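Local coordinates for protein Sodium/sialic acid symporter SiaT (Proteus mirabilis, PDB 5NV9) that couples the inward flow of sodium ions to the uptake of the sialic acid N-acetylneuraminic acid across the bacterial inner membrane, at residues G47-V52 with T181-G186; V52-T57 with I275-L280; T58-T63 with Q341-S346; L165-T170 with V380-G385; V257-I262 with L348-S353. All coordinates share one frame; numbering follows the deposited sequence.

Contact 1: G47-V52 with T181-G186; sequences GWAAGV and TDVIQG. With NA (sodium ion), chain C.
Val52 and Val183 bring the two backbones closest, with their CA atoms 5.5 Å apart where helix segments 47-52 and 181-186 cross. The segment axes approach to 8.6 Å, and their N-to-C directions differ by 64°. Both belong to transmembrane helices of the LeuT fold; 47-52 opens helix 47-58, the cytoplasmic half of a membrane-crossing helix that is interrupted at the substrate site.

Val183 carries most of the packing, and its two methyl groups serve different neighbours. CG1, anti to the backbone N (chi1 171°), reaches the six-membered ring of Trp48, 3.7 Å from CZ3, with the two side chains crossing at about a right angle. CG2 settles against the backbone and methyl of Ala49, 3.6 Å from Ala49 O. Alanine suits this place because its short side chain lets the valine come down close to the helix.

Val52 answers from the other helix. Its CG1, also anti to the backbone N (chi1 -177°), packs 3.8 Å from Val183 CA and extends over Gly186, where the missing side chain admits the methyl to 4.3 Å from the glycine CA.

Next to this apolar seam, Asp182 turns its carboxylate to a sodium ion that Ser342, Ser345 and Ser346 also bind, while Ser53 hydrogen-bonds to OD2. The carboxylate chelates the ion through both oxygens, with Asp182 OD2 2.3 Å from the sodium.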
# COMPACT_ATOMS: atom_id res chain seq x y z
N GLY A 47 -17.96 -6.57 -6.30
CA GLY A 47 -16.70 -7.24 -6.11
C GLY A 47 -15.61 -6.78 -7.02
O GLY A 47 -14.52 -6.48 -6.57
N TRP A 48 -15.88 -6.73 -8.32
CA TRP A 48 -14.85 -6.32 -9.26
C TRP A 48 -14.31 -4.95 -8.89
O TRP A 48 -13.12 -4.75 -8.96
CB TRP A 48 -15.34 -6.34 -10.69
CG TRP A 48 -16.31 -5.22 -11.11
CD1 TRP A 48 -17.67 -5.28 -11.13
CD2 TRP A 48 -15.94 -3.94 -11.62
NE1 TRP A 48 -18.19 -4.06 -11.58
CE2 TRP A 48 -17.14 -3.23 -11.90
CE3 TRP A 48 -14.69 -3.32 -11.87
CZ2 TRP A 48 -17.14 -1.91 -12.40
CZ3 TRP A 48 -14.71 -2.00 -12.38
CH2 TRP A 48 -15.93 -1.31 -12.62
N ALA A 49 -15.17 -3.99 -8.53
CA ALA A 49 -14.71 -2.63 -8.18
C ALA A 49 -13.83 -2.59 -6.88
O ALA A 49 -12.74 -1.87 -6.78
CB ALA A 49 -15.91 -1.72 -8.02
N ALA A 50 -14.30 -3.31 -5.88
CA ALA A 50 -13.51 -3.46 -4.63
C ALA A 50 -12.15 -4.13 -4.90
O ALA A 50 -11.15 -3.75 -4.32
CB ALA A 50 -14.29 -4.21 -3.58
N GLY A 51 -12.10 -5.07 -5.83
CA GLY A 51 -10.83 -5.74 -6.17
C GLY A 51 -9.82 -4.88 -6.90
O GLY A 51 -8.64 -4.96 -6.63
N VAL A 52 -10.30 -4.04 -7.83
CA VAL A 52 -9.44 -3.02 -8.43
C VAL A 52 -8.95 -1.97 -7.39
O VAL A 52 -7.84 -1.39 -7.45
CB VAL A 52 -10.13 -2.29 -9.63
CG1 VAL A 52 -9.13 -1.29 -10.24
CG2 VAL A 52 -10.55 -3.32 -10.72
N THR A 181 -12.92 6.36 -7.51
CA THR A 181 -11.63 6.93 -7.91
C THR A 181 -10.45 5.93 -8.06
O THR A 181 -9.66 6.06 -9.01
CB THR A 181 -11.17 8.12 -7.02
OG1 THR A 181 -11.07 7.70 -5.67
CG2 THR A 181 -12.15 9.30 -7.12
N ASP A 182 -10.32 5.00 -7.10
CA ASP A 182 -9.35 3.93 -7.16
C ASP A 182 -9.49 3.07 -8.42
O ASP A 182 -8.48 2.63 -8.94
CB ASP A 182 -9.38 2.93 -5.98
CG ASP A 182 -8.78 3.46 -4.71
OD1 ASP A 182 -8.14 4.52 -4.72
OD2 ASP A 182 -8.98 2.79 -3.62
N VAL A 183 -10.71 2.83 -8.88
CA VAL A 183 -10.97 1.99 -10.05
C VAL A 183 -10.41 2.68 -11.27
O VAL A 183 -9.74 2.06 -12.12
CB VAL A 183 -12.47 1.68 -10.25
CG1 VAL A 183 -12.77 0.99 -11.59
CG2 VAL A 183 -13.02 0.84 -9.11
N ILE A 184 -10.64 3.98 -11.34
CA ILE A 184 -10.18 4.76 -12.50
C ILE A 184 -8.65 4.84 -12.41
O ILE A 184 -7.94 4.70 -13.42
CB ILE A 184 -10.77 6.21 -12.50
CG1 ILE A 184 -12.31 6.18 -12.65
CG2 ILE A 184 -10.13 7.07 -13.60
CD1 ILE A 184 -12.97 7.48 -12.19
N GLN A 185 -8.15 5.10 -11.19
CA GLN A 185 -6.71 5.31 -11.01
C GLN A 185 -5.99 4.02 -11.19
O GLN A 185 -4.93 4.03 -11.75
CB GLN A 185 -6.38 5.92 -9.66
CG GLN A 185 -6.94 7.32 -9.52
CD GLN A 185 -7.07 7.75 -8.11
OE1 GLN A 185 -7.29 6.92 -7.20
NE2 GLN A 185 -6.83 9.07 -7.88
N GLY A 186 -6.60 2.92 -10.73
CA GLY A 186 -6.04 1.58 -10.89
C GLY A 186 -5.87 1.15 -12.34
O GLY A 186 -4.85 0.53 -12.74
NA NA C . -7.89 4.58 -2.58

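Contact 2: V52-T57 with I275-L280; sequences VSVFAT and ITNAKL. With NA (sodium ion), chain B.
Phe55 and Leu280 form the central touch between segments 52-57 and 275-280. Leu280 CB sits over one face of the Phe55 ring, 3.7 Å from its centroid and 12° off the ring normal, a well-placed CH-pi contact. Phe55 CG, anti to the backbone N (chi1 -180°), starts the ring off beside the carbonyl carbon. Leu280 branches to a second task, putting CD1 4.0 Å from Val52 CG2. That same valine methyl meets Thr276 CG2 at 3.9 Å; Thr276 can offer its methyl here because its hydroxyl is bound back to Arg272 O on its own helix.

Asn277 fills the other side of the interface. Its OD1 lies near the ring plane at the edge of Phe55, 3.5 Å from Phe55 CB, and is 3.4 Å from Val54 CG1. Although the oxygen also comes near Phe55 N, the angle is too poor for a hydrogen bond, so polar and apolar groups here meet by packing.

Beyond this shell, Val281 and Ile284 of helix 267-301 also touch Phe55, and the aromatic residue contacts the bound sialic acid. Thr57 OG1 and Thr57 N grip Ser53 O from opposite faces of its plane. In the same turn, Ala56 O coordinates a sodium ion at 2.1 Å, giving up its carbonyl near the interrupted end of the helix, the arrangement of the Na2 site in the LeuT fold.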
# COMPACT_ATOMS: atom_id res chain seq x y z
N VAL A 52 -10.30 -4.04 -7.83
CA VAL A 52 -9.44 -3.02 -8.43
C VAL A 52 -8.95 -1.97 -7.39
O VAL A 52 -7.84 -1.39 -7.45
CB VAL A 52 -10.13 -2.29 -9.63
CG1 VAL A 52 -9.13 -1.29 -10.24
CG2 VAL A 52 -10.55 -3.32 -10.72
N SER A 53 -9.83 -1.67 -6.48
CA SER A 53 -9.52 -0.71 -5.41
C SER A 53 -8.43 -1.25 -4.46
O SER A 53 -7.62 -0.46 -3.94
CB SER A 53 -10.80 -0.37 -4.59
OG SER A 53 -10.46 0.51 -3.53
N VAL A 54 -8.43 -2.57 -4.25
CA VAL A 54 -7.42 -3.23 -3.37
C VAL A 54 -6.07 -3.09 -4.08
O VAL A 54 -5.12 -2.71 -3.48
CB VAL A 54 -7.68 -4.76 -3.16
CG1 VAL A 54 -6.45 -5.43 -2.59
CG2 VAL A 54 -8.86 -5.03 -2.27
N PHE A 55 -6.01 -3.41 -5.38
CA PHE A 55 -4.77 -3.30 -6.19
C PHE A 55 -4.24 -1.86 -6.17
O PHE A 55 -3.05 -1.64 -5.95
CB PHE A 55 -4.99 -3.84 -7.62
CG PHE A 55 -3.78 -3.77 -8.53
CD1 PHE A 55 -2.72 -4.62 -8.33
CD2 PHE A 55 -3.72 -2.87 -9.61
CE1 PHE A 55 -1.61 -4.57 -9.15
CE2 PHE A 55 -2.62 -2.82 -10.43
CZ PHE A 55 -1.57 -3.68 -10.21
N ALA A 56 -5.13 -0.88 -6.36
CA ALA A 56 -4.73 0.54 -6.45
C ALA A 56 -4.34 1.12 -5.08
O ALA A 56 -3.46 1.95 -5.00
CB ALA A 56 -5.80 1.40 -7.09
N THR A 57 -4.96 0.64 -4.03
CA THR A 57 -4.60 0.94 -2.61
C THR A 57 -3.16 0.46 -2.36
O THR A 57 -2.37 1.20 -1.86
CB THR A 57 -5.62 0.31 -1.61
OG1 THR A 57 -6.91 0.93 -1.75
CG2 THR A 57 -5.19 0.40 -0.08
N ILE A 275 -10.47 -12.23 -6.50
CA ILE A 275 -10.11 -12.77 -7.84
C ILE A 275 -9.65 -11.65 -8.80
O ILE A 275 -8.62 -11.78 -9.49
CB ILE A 275 -11.26 -13.55 -8.45
CG1 ILE A 275 -11.37 -14.88 -7.70
CG2 ILE A 275 -11.04 -13.83 -9.95
CD1 ILE A 275 -12.76 -15.46 -7.73
N THR A 276 -10.37 -10.53 -8.78
CA THR A 276 -10.02 -9.41 -9.61
C THR A 276 -8.63 -8.82 -9.24
O THR A 276 -7.84 -8.41 -10.12
CB THR A 276 -11.06 -8.30 -9.44
OG1 THR A 276 -12.34 -8.81 -9.80
CG2 THR A 276 -10.74 -7.16 -10.33
N ASN A 277 -8.38 -8.70 -7.94
CA ASN A 277 -7.11 -8.23 -7.47
C ASN A 277 -6.01 -9.20 -7.91
O ASN A 277 -5.00 -8.76 -8.46
CB ASN A 277 -7.11 -8.05 -5.95
CG ASN A 277 -5.74 -7.75 -5.42
OD1 ASN A 277 -5.26 -6.65 -5.57
ND2 ASN A 277 -5.06 -8.79 -4.83
N ALA A 278 -6.20 -10.51 -7.71
CA ALA A 278 -5.24 -11.50 -8.22
C ALA A 278 -4.88 -11.41 -9.71
O ALA A 278 -3.71 -11.48 -10.07
CB ALA A 278 -5.66 -12.88 -7.88
N LYS A 279 -5.87 -11.22 -10.57
CA LYS A 279 -5.62 -11.03 -11.99
C LYS A 279 -4.70 -9.84 -12.27
O LYS A 279 -3.74 -9.98 -13.02
CB LYS A 279 -6.92 -10.84 -12.71
CG LYS A 279 -7.72 -12.14 -12.74
CD LYS A 279 -9.16 -11.87 -13.15
CE LYS A 279 -9.88 -13.15 -13.49
NZ LYS A 279 -11.08 -12.80 -14.28
N LEU A 280 -4.96 -8.71 -11.60
CA LEU A 280 -4.14 -7.50 -11.77
C LEU A 280 -2.70 -7.68 -11.29
O LEU A 280 -1.76 -7.22 -11.96
CB LEU A 280 -4.80 -6.28 -11.09
CG LEU A 280 -6.04 -5.78 -11.81
CD1 LEU A 280 -6.90 -4.86 -10.92
CD2 LEU A 280 -5.62 -5.03 -13.08
NA NA B . -2.06 3.54 -5.37

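Contact 3: T58-T63 with Q341-S346; sequences TLSSIT and QSSISS. With NA (sodium ion), chain B; NA (sodium ion), chain C; SLB (N-acetyl-beta-neuraminic acid), chain D.
Ser60 and Ser343 are the closest backbone neighbours, their CA atoms 5.7 Å apart, where the non-helical link at Leu59 and Ser60 passes the continuous helix of 341-346. The direct touch is small: Ser343 OG lies 3.2 Å from Ser60 CB. A sodium ion does most of the joining. Leu59 O, where the chain leaves helical geometry, binds it at 2.3 Å, and Ser342 OG and Ser343 OG approach from the other segment; Ala56 O and Ala339 O complete the five ligands. Ser343 OG is also hydrogen-bonded to Thr57 O, and Ser342 OG to Ala338.

An interrupted helix facing an unbroken one across sodium is the Na2 arrangement of the LeuT fold. Ser342 serves a second ion too, since its carbonyl O joins Ser345 OG and Ser346 OG around the sodium held by Asp182, the site named Na3.

The other side of the break holds the sialic acid. Ser60 N donates almost straight to carboxylate O1A (3.0 Å, 174°), while Ser60 OG donates to O1B at 2.8 Å. The same hydroxyl, with OG between the backbone N and the carbonyl carbon (chi1 83°), accepts from Ile62 N as the N-cap of helix 61-73. Hydroxyl side chains suit the sugar, since they can donate or accept: Thr58 OG1 hydrogen-bonds to the sugar O8 at 2.7 Å, and Thr63 OG1 accepts from the sugar O7, also at 2.7 Å.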
# COMPACT_ATOMS: atom_id res chain seq x y z
N THR A 58 -2.80 -0.78 -2.73
CA THR A 58 -1.47 -1.33 -2.36
C THR A 58 -0.35 -0.79 -3.24
O THR A 58 0.77 -0.57 -2.77
CB THR A 58 -1.43 -2.87 -2.40
OG1 THR A 58 -1.82 -3.32 -3.70
CG2 THR A 58 -2.37 -3.48 -1.37
N LEU A 59 -0.65 -0.54 -4.52
CA LEU A 59 0.35 -0.12 -5.50
C LEU A 59 0.37 1.39 -5.62
O LEU A 59 -0.53 1.97 -6.18
CB LEU A 59 0.06 -0.68 -6.89
CG LEU A 59 1.24 -0.70 -7.86
CD1 LEU A 59 1.00 -1.70 -9.00
CD2 LEU A 59 1.53 0.67 -8.41
N SER A 60 1.47 1.97 -5.17
CA SER A 60 1.62 3.42 -5.03
C SER A 60 2.77 3.91 -5.90
O SER A 60 3.32 3.16 -6.72
CB SER A 60 1.82 3.74 -3.56
OG SER A 60 3.16 3.60 -3.14
N SER A 61 3.17 5.15 -5.72
CA SER A 61 4.36 5.66 -6.40
C SER A 61 5.64 4.97 -5.99
O SER A 61 6.63 5.06 -6.70
CB SER A 61 4.44 7.15 -6.16
OG SER A 61 4.62 7.36 -4.78
N ILE A 62 5.63 4.26 -4.87
CA ILE A 62 6.73 3.41 -4.44
C ILE A 62 6.99 2.30 -5.49
O ILE A 62 8.12 2.15 -5.96
CB ILE A 62 6.41 2.74 -3.06
CG1 ILE A 62 6.41 3.76 -1.94
CG2 ILE A 62 7.38 1.61 -2.75
CD1 ILE A 62 5.82 3.24 -0.67
N THR A 63 5.97 1.53 -5.84
CA THR A 63 6.10 0.51 -6.87
C THR A 63 6.41 1.18 -8.22
O THR A 63 7.31 0.72 -8.97
CB THR A 63 4.81 -0.37 -7.01
OG1 THR A 63 4.75 -1.37 -5.99
CG2 THR A 63 4.69 -1.03 -8.41
N GLN A 341 -2.28 8.87 -5.45
CA GLN A 341 -3.57 9.25 -4.91
C GLN A 341 -4.51 8.11 -4.53
O GLN A 341 -5.22 8.21 -3.57
CB GLN A 341 -4.26 10.21 -5.86
CG GLN A 341 -3.52 11.55 -5.91
CD GLN A 341 -4.11 12.54 -6.89
OE1 GLN A 341 -4.51 12.18 -8.01
NE2 GLN A 341 -4.15 13.84 -6.49
N SER A 342 -4.54 7.02 -5.29
CA SER A 342 -5.32 5.93 -4.92
C SER A 342 -4.81 5.31 -3.58
O SER A 342 -5.56 4.71 -2.87
CB SER A 342 -5.28 4.86 -6.02
OG SER A 342 -3.94 4.58 -6.40
N SER A 343 -3.54 5.44 -3.28
CA SER A 343 -2.97 4.90 -2.01
C SER A 343 -3.19 5.89 -0.86
O SER A 343 -3.60 5.48 0.25
CB SER A 343 -1.47 4.60 -2.22
OG SER A 343 -1.33 3.47 -3.11
N ILE A 344 -2.98 7.18 -1.16
CA ILE A 344 -3.23 8.24 -0.19
C ILE A 344 -4.74 8.29 0.27
O ILE A 344 -5.05 8.38 1.50
CB ILE A 344 -2.82 9.60 -0.70
CG1 ILE A 344 -1.30 9.66 -0.85
CG2 ILE A 344 -3.28 10.71 0.24
CD1 ILE A 344 -0.87 10.89 -1.60
N SER A 345 -5.64 8.16 -0.68
CA SER A 345 -7.04 8.30 -0.34
C SER A 345 -7.47 7.13 0.56
O SER A 345 -8.20 7.33 1.55
CB SER A 345 -7.85 8.33 -1.60
OG SER A 345 -7.80 7.05 -2.22
N SER A 346 -7.04 5.91 0.22
CA SER A 346 -7.37 4.75 1.00
C SER A 346 -6.79 4.77 2.40
O SER A 346 -7.43 4.26 3.33
CB SER A 346 -6.88 3.43 0.35
OG SER A 346 -7.51 3.22 -0.87
NA NA B . -2.06 3.54 -5.37
NA NA C . -7.89 4.58 -2.58
C1 SLB D . 3.56 0.03 -2.97
C2 SLB D . 3.59 -1.39 -2.47
C3 SLB D . 4.98 -1.69 -1.96
C4 SLB D . 5.17 -3.19 -1.62
C5 SLB D . 4.89 -3.94 -2.92
C6 SLB D . 3.46 -3.61 -3.42
C7 SLB D . 3.07 -4.29 -4.74
C8 SLB D . 1.68 -3.90 -5.17
C9 SLB D . 1.23 -4.70 -6.39
C10 SLB D . 5.89 -6.13 -3.43
C11 SLB D . 5.63 -7.61 -3.34
N5 SLB D . 5.02 -5.39 -2.74
O1A SLB D . 3.78 0.24 -4.21
O1B SLB D . 3.36 0.97 -2.11
O2 SLB D . 2.61 -1.60 -1.42
O4 SLB D . 6.54 -3.47 -1.18
O6 SLB D . 3.33 -2.20 -3.63
O7 SLB D . 3.95 -3.89 -5.80
O8 SLB D . 0.76 -4.09 -4.10
O9 SLB D . 1.09 -6.11 -6.10
O10 SLB D . 6.80 -5.65 -4.13

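Contact 4: L165-T170 with V380-G385; sequences LCIIYT and VIIVAG
Ile167 and Gly385 mark the nearest approach of segments 165-170 and 380-385, two helical runs that lie almost antiparallel, 167° between their N-to-C directions, with axes 9.8 Å apart.

Across the contact everything is apolar packing or the touch of a side chain on backbone. Ile167 is the main contributor and uses both of its branches. The longer one sends CD1 onto the backbone of the facing helix, 3.3 Å from Gly385 CA, a tight fit that glycine permits by having no side chain. The shorter branch, CG2, anti to the backbone N, meets Ile382 CD1 at 3.9 Å, the two side chains crossing obliquely. Ile381 works in the reverse sense: its CG2 rests 4.1 Å from Ile167 O and stands 4.3 Å from Thr170 CG2. Branched aliphatic residues fit such a seam, since each can press two methyl-bearing arms on different partners.

The hydrogen bonds stay within the helices. Thr170 OG1 donates to Cys166 O one turn earlier, at 2.8 Å, from 43° above the carbonyl plane. Thr170 N donates to that oxygen as well, so two donors hold it, and the threonine hides its polar end while its methyl faces Ile381.

Further out, Leu348 of helix 328-361 lies against Ile167, and Ser345, a sodium ligand, against Thr170. This is close helix-to-helix packing within the LeuT fold, joining helix 155-203 to helix 370-398 beside the sodium-binding helix 328-361.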
# COMPACT_ATOMS: atom_id res chain seq x y z
N LEU A 165 -5.65 18.13 -2.97
CA LEU A 165 -6.73 17.74 -3.83
C LEU A 165 -7.26 16.34 -3.51
O LEU A 165 -8.49 16.12 -3.53
CB LEU A 165 -6.32 17.82 -5.31
CG LEU A 165 -6.25 19.22 -5.91
CD1 LEU A 165 -6.16 19.09 -7.43
CD2 LEU A 165 -7.43 20.11 -5.51
N CYS A 166 -6.35 15.40 -3.26
CA CYS A 166 -6.72 14.05 -2.81
C CYS A 166 -7.57 14.07 -1.52
O CYS A 166 -8.62 13.40 -1.44
CB CYS A 166 -5.47 13.20 -2.58
SG CYS A 166 -5.85 11.46 -2.32
N ILE A 167 -7.16 14.90 -0.56
CA ILE A 167 -7.87 15.09 0.70
C ILE A 167 -9.31 15.57 0.47
O ILE A 167 -10.20 15.12 1.14
CB ILE A 167 -7.11 16.10 1.66
CG1 ILE A 167 -5.85 15.44 2.19
CG2 ILE A 167 -7.99 16.56 2.82
CD1 ILE A 167 -4.85 16.37 2.84
N ILE A 168 -9.51 16.46 -0.48
CA ILE A 168 -10.81 17.05 -0.72
C ILE A 168 -11.79 16.02 -1.26
O ILE A 168 -12.86 15.81 -0.68
CB ILE A 168 -10.69 18.31 -1.61
CG1 ILE A 168 -10.08 19.42 -0.75
CG2 ILE A 168 -12.07 18.73 -2.10
CD1 ILE A 168 -9.53 20.56 -1.57
N TYR A 169 -11.40 15.30 -2.31
CA TYR A 169 -12.31 14.28 -2.87
C TYR A 169 -12.51 13.13 -1.92
O TYR A 169 -13.57 12.56 -1.93
CB TYR A 169 -11.93 13.82 -4.30
CG TYR A 169 -10.78 12.81 -4.47
CD1 TYR A 169 -10.89 11.48 -4.05
CD2 TYR A 169 -9.65 13.16 -5.17
CE1 TYR A 169 -9.85 10.57 -4.25
CE2 TYR A 169 -8.59 12.24 -5.35
CZ TYR A 169 -8.70 10.94 -4.90
OH TYR A 169 -7.63 10.05 -5.10
N THR A 170 -11.51 12.77 -1.12
CA THR A 170 -11.63 11.66 -0.14
C THR A 170 -12.63 12.05 0.96
O THR A 170 -13.58 11.34 1.25
CB THR A 170 -10.25 11.29 0.49
OG1 THR A 170 -9.35 10.83 -0.52
CG2 THR A 170 -10.39 10.19 1.50
N VAL A 380 -11.44 13.61 10.84
CA VAL A 380 -10.17 12.93 10.92
C VAL A 380 -9.48 12.81 9.55
O VAL A 380 -8.26 12.77 9.46
CB VAL A 380 -10.29 11.58 11.63
CG1 VAL A 380 -8.99 10.80 11.55
CG2 VAL A 380 -10.67 11.80 13.07
N ILE A 381 -10.26 12.77 8.48
CA ILE A 381 -9.65 12.91 7.15
C ILE A 381 -8.87 14.24 6.99
O ILE A 381 -7.73 14.26 6.58
CB ILE A 381 -10.66 12.57 6.05
CG1 ILE A 381 -10.83 11.02 6.08
CG2 ILE A 381 -10.10 13.01 4.69
CD1 ILE A 381 -12.08 10.57 5.50
N ILE A 382 -9.43 15.34 7.43
CA ILE A 382 -8.70 16.59 7.40
C ILE A 382 -7.48 16.63 8.30
O ILE A 382 -6.44 17.10 7.90
CB ILE A 382 -9.58 17.76 7.79
CG1 ILE A 382 -10.85 17.74 6.98
CG2 ILE A 382 -8.80 19.04 7.61
CD1 ILE A 382 -10.65 17.42 5.52
N VAL A 383 -7.60 16.17 9.52
CA VAL A 383 -6.51 16.24 10.47
C VAL A 383 -5.33 15.33 10.03
O VAL A 383 -4.18 15.75 9.95
CB VAL A 383 -6.98 15.87 11.89
CG1 VAL A 383 -5.79 15.89 12.82
CG2 VAL A 383 -8.06 16.83 12.36
N ALA A 384 -5.64 14.09 9.72
CA ALA A 384 -4.64 13.18 9.19
C ALA A 384 -3.99 13.73 7.90
O ALA A 384 -2.76 13.70 7.76
CB ALA A 384 -5.27 11.82 8.94
N GLY A 385 -4.83 14.23 7.00
CA GLY A 385 -4.40 14.90 5.78
C GLY A 385 -3.39 16.01 6.03
O GLY A 385 -2.33 16.04 5.39

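Contact 5: V257-I262 with L348-S353; sequences VVQRYI and LNSISS
Gln259 reaches from the cytoplasmic segment 257-262 to Asn349 and Ser350 on helix 328-361, linking two parts of the LeuT fold through buried polar groups. The backbones stand well apart, 7.5 Å between the CA atoms of Gln259 and Ser350, so a long side chain is needed; the glutamine runs extended beyond CG and presents both ends of its amide to helix 328-361.

Its NE2 donates to Asn349 OD1 at 2.8 Å in a nearly straight bond, 170° at the hydrogen. NE2 approaches nearly along the C=O axis of Asn349, and OD1 lies in the amide plane of Gln259. The two amide planes are only 14° apart. NE2 is also bonded to Phe39 O, giving the amide nitrogen two acceptors. On the other arm, Gln259 OE1 lies 2.7 Å from Ser350 OG. That hydroxyl has a rival acceptor in Ser346 O, so where its proton goes is not settled. Asn349 has ND2 weakly bonded to Tyr38 O.

Arg260 divides its guanidinium among several acceptors. NE is bonded to Ser53 OG and NH2 weakly to the sodium ligand Asp182, where the positive charge would be expected to offset part of the carboxylate's. NH1 donates to an ordered water at 3.0 Å, which lies in the guanidinium plane at its edge and makes a long, weak contact with Asn349 OD1.

Ser353 closes the polar group from one turn on: it takes a bond from Gln255 NE2, and its OG donates to Ser350 O at 2.7 Å.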
# COMPACT_ATOMS: atom_id res chain seq x y z
N VAL A 257 -6.63 -2.50 3.21
CA VAL A 257 -7.07 -3.62 2.40
C VAL A 257 -8.31 -4.34 3.01
O VAL A 257 -9.34 -4.55 2.33
CB VAL A 257 -5.90 -4.55 2.14
CG1 VAL A 257 -6.39 -5.88 1.56
CG2 VAL A 257 -4.95 -3.90 1.16
N VAL A 258 -8.24 -4.63 4.30
CA VAL A 258 -9.25 -5.39 4.99
C VAL A 258 -10.60 -4.72 4.88
O VAL A 258 -11.63 -5.36 4.76
CB VAL A 258 -8.90 -5.63 6.50
CG1 VAL A 258 -10.06 -6.30 7.18
CG2 VAL A 258 -7.70 -6.54 6.64
N GLN A 259 -10.61 -3.41 4.93
CA GLN A 259 -11.85 -2.64 4.67
C GLN A 259 -12.58 -3.00 3.37
O GLN A 259 -13.82 -2.97 3.31
CB GLN A 259 -11.52 -1.15 4.66
CG GLN A 259 -12.57 -0.28 5.30
CD GLN A 259 -12.21 1.18 5.16
OE1 GLN A 259 -11.01 1.51 5.16
NE2 GLN A 259 -13.22 2.07 4.99
N ARG A 260 -11.83 -3.33 2.32
CA ARG A 260 -12.47 -3.73 1.05
C ARG A 260 -13.17 -5.08 1.12
O ARG A 260 -13.98 -5.38 0.26
CB ARG A 260 -11.48 -3.76 -0.11
CG ARG A 260 -11.29 -2.44 -0.79
CD ARG A 260 -10.30 -1.55 -0.08
NE ARG A 260 -10.27 -0.21 -0.69
CZ ARG A 260 -10.06 0.92 -0.01
NH1 ARG A 260 -9.84 0.90 1.29
NH2 ARG A 260 -10.11 2.07 -0.64
N TYR A 261 -12.87 -5.91 2.13
CA TYR A 261 -13.53 -7.19 2.27
C TYR A 261 -14.97 -7.09 2.77
O TYR A 261 -15.72 -8.06 2.64
CB TYR A 261 -12.74 -8.11 3.23
CG TYR A 261 -11.25 -8.37 2.84
CD1 TYR A 261 -10.77 -8.21 1.52
CD2 TYR A 261 -10.34 -8.77 3.81
CE1 TYR A 261 -9.42 -8.48 1.20
CE2 TYR A 261 -9.01 -9.07 3.49
CZ TYR A 261 -8.53 -8.90 2.22
OH TYR A 261 -7.17 -9.20 2.03
N ILE A 262 -15.34 -5.97 3.38
CA ILE A 262 -16.65 -5.80 4.01
C ILE A 262 -17.58 -4.81 3.25
O ILE A 262 -18.72 -4.58 3.65
CB ILE A 262 -16.48 -5.42 5.51
CG1 ILE A 262 -15.63 -4.17 5.74
CG2 ILE A 262 -15.69 -6.53 6.22
CD1 ILE A 262 -16.42 -2.90 5.79
N LEU A 348 -6.02 7.54 4.11
CA LEU A 348 -6.77 8.57 4.91
C LEU A 348 -8.14 8.08 5.42
O LEU A 348 -8.48 8.21 6.62
CB LEU A 348 -6.98 9.86 4.15
CG LEU A 348 -5.74 10.72 3.80
CD1 LEU A 348 -6.18 11.92 2.92
CD2 LEU A 348 -4.98 11.20 4.99
N ASN A 349 -8.90 7.48 4.53
CA ASN A 349 -10.16 6.89 4.94
C ASN A 349 -10.01 5.77 6.00
O ASN A 349 -10.80 5.71 6.95
CB ASN A 349 -10.95 6.39 3.76
CG ASN A 349 -12.31 5.86 4.17
OD1 ASN A 349 -12.43 4.69 4.44
ND2 ASN A 349 -13.36 6.69 4.11
N SER A 350 -9.00 4.92 5.84
CA SER A 350 -8.78 3.83 6.81
C SER A 350 -8.35 4.33 8.10
O SER A 350 -8.69 3.74 9.12
CB SER A 350 -7.80 2.81 6.27
OG SER A 350 -8.41 2.19 5.15
N ILE A 351 -7.49 5.35 8.08
CA ILE A 351 -7.08 6.04 9.33
C ILE A 351 -8.28 6.54 10.06
O ILE A 351 -8.46 6.27 11.26
CB ILE A 351 -6.10 7.16 9.11
CG1 ILE A 351 -4.74 6.60 8.78
CG2 ILE A 351 -5.96 8.02 10.38
CD1 ILE A 351 -3.83 7.59 8.04
N SER A 352 -9.13 7.26 9.37
CA SER A 352 -10.40 7.72 9.98
C SER A 352 -11.33 6.61 10.38
O SER A 352 -11.97 6.76 11.40
CB SER A 352 -11.13 8.68 9.11
OG SER A 352 -12.32 9.13 9.72
N SER A 353 -11.41 5.47 9.66
CA SER A 353 -12.26 4.39 10.11
C SER A 353 -11.77 3.78 11.50
O SER A 353 -12.58 3.47 12.38
CB SER A 353 -12.36 3.27 9.05
OG SER A 353 -11.13 2.50 8.99
O HOH W 1 -9.78 3.55 2.70

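From the N terminus, helix 47-58 opens contacts 1 and 2, and the break after it opens contact 3. Contact 4 opens next, at 165-170, before contact 1 closes at 181-186 on the same helix 155-203. Contact 5 opens at 257-262 and contact 2 closes at 275-280. Helix 328-361 then closes contacts 3 and 5, and contact 4 closes last, at 380-385. Contacts 1, 2 and 3 cross one another and contact 4; contact 5 lies within contact 4, crosses 2 and 3, and follows 1. Contacts 1 to 3 fasten the broken helix to its neighbours, contact 4 joins helix 155-203 to 370-398, and contact 5 joins segment 257-262 to helix 328-361. Asp182, Ser53 and Arg260 link contacts 1, 2 and 5.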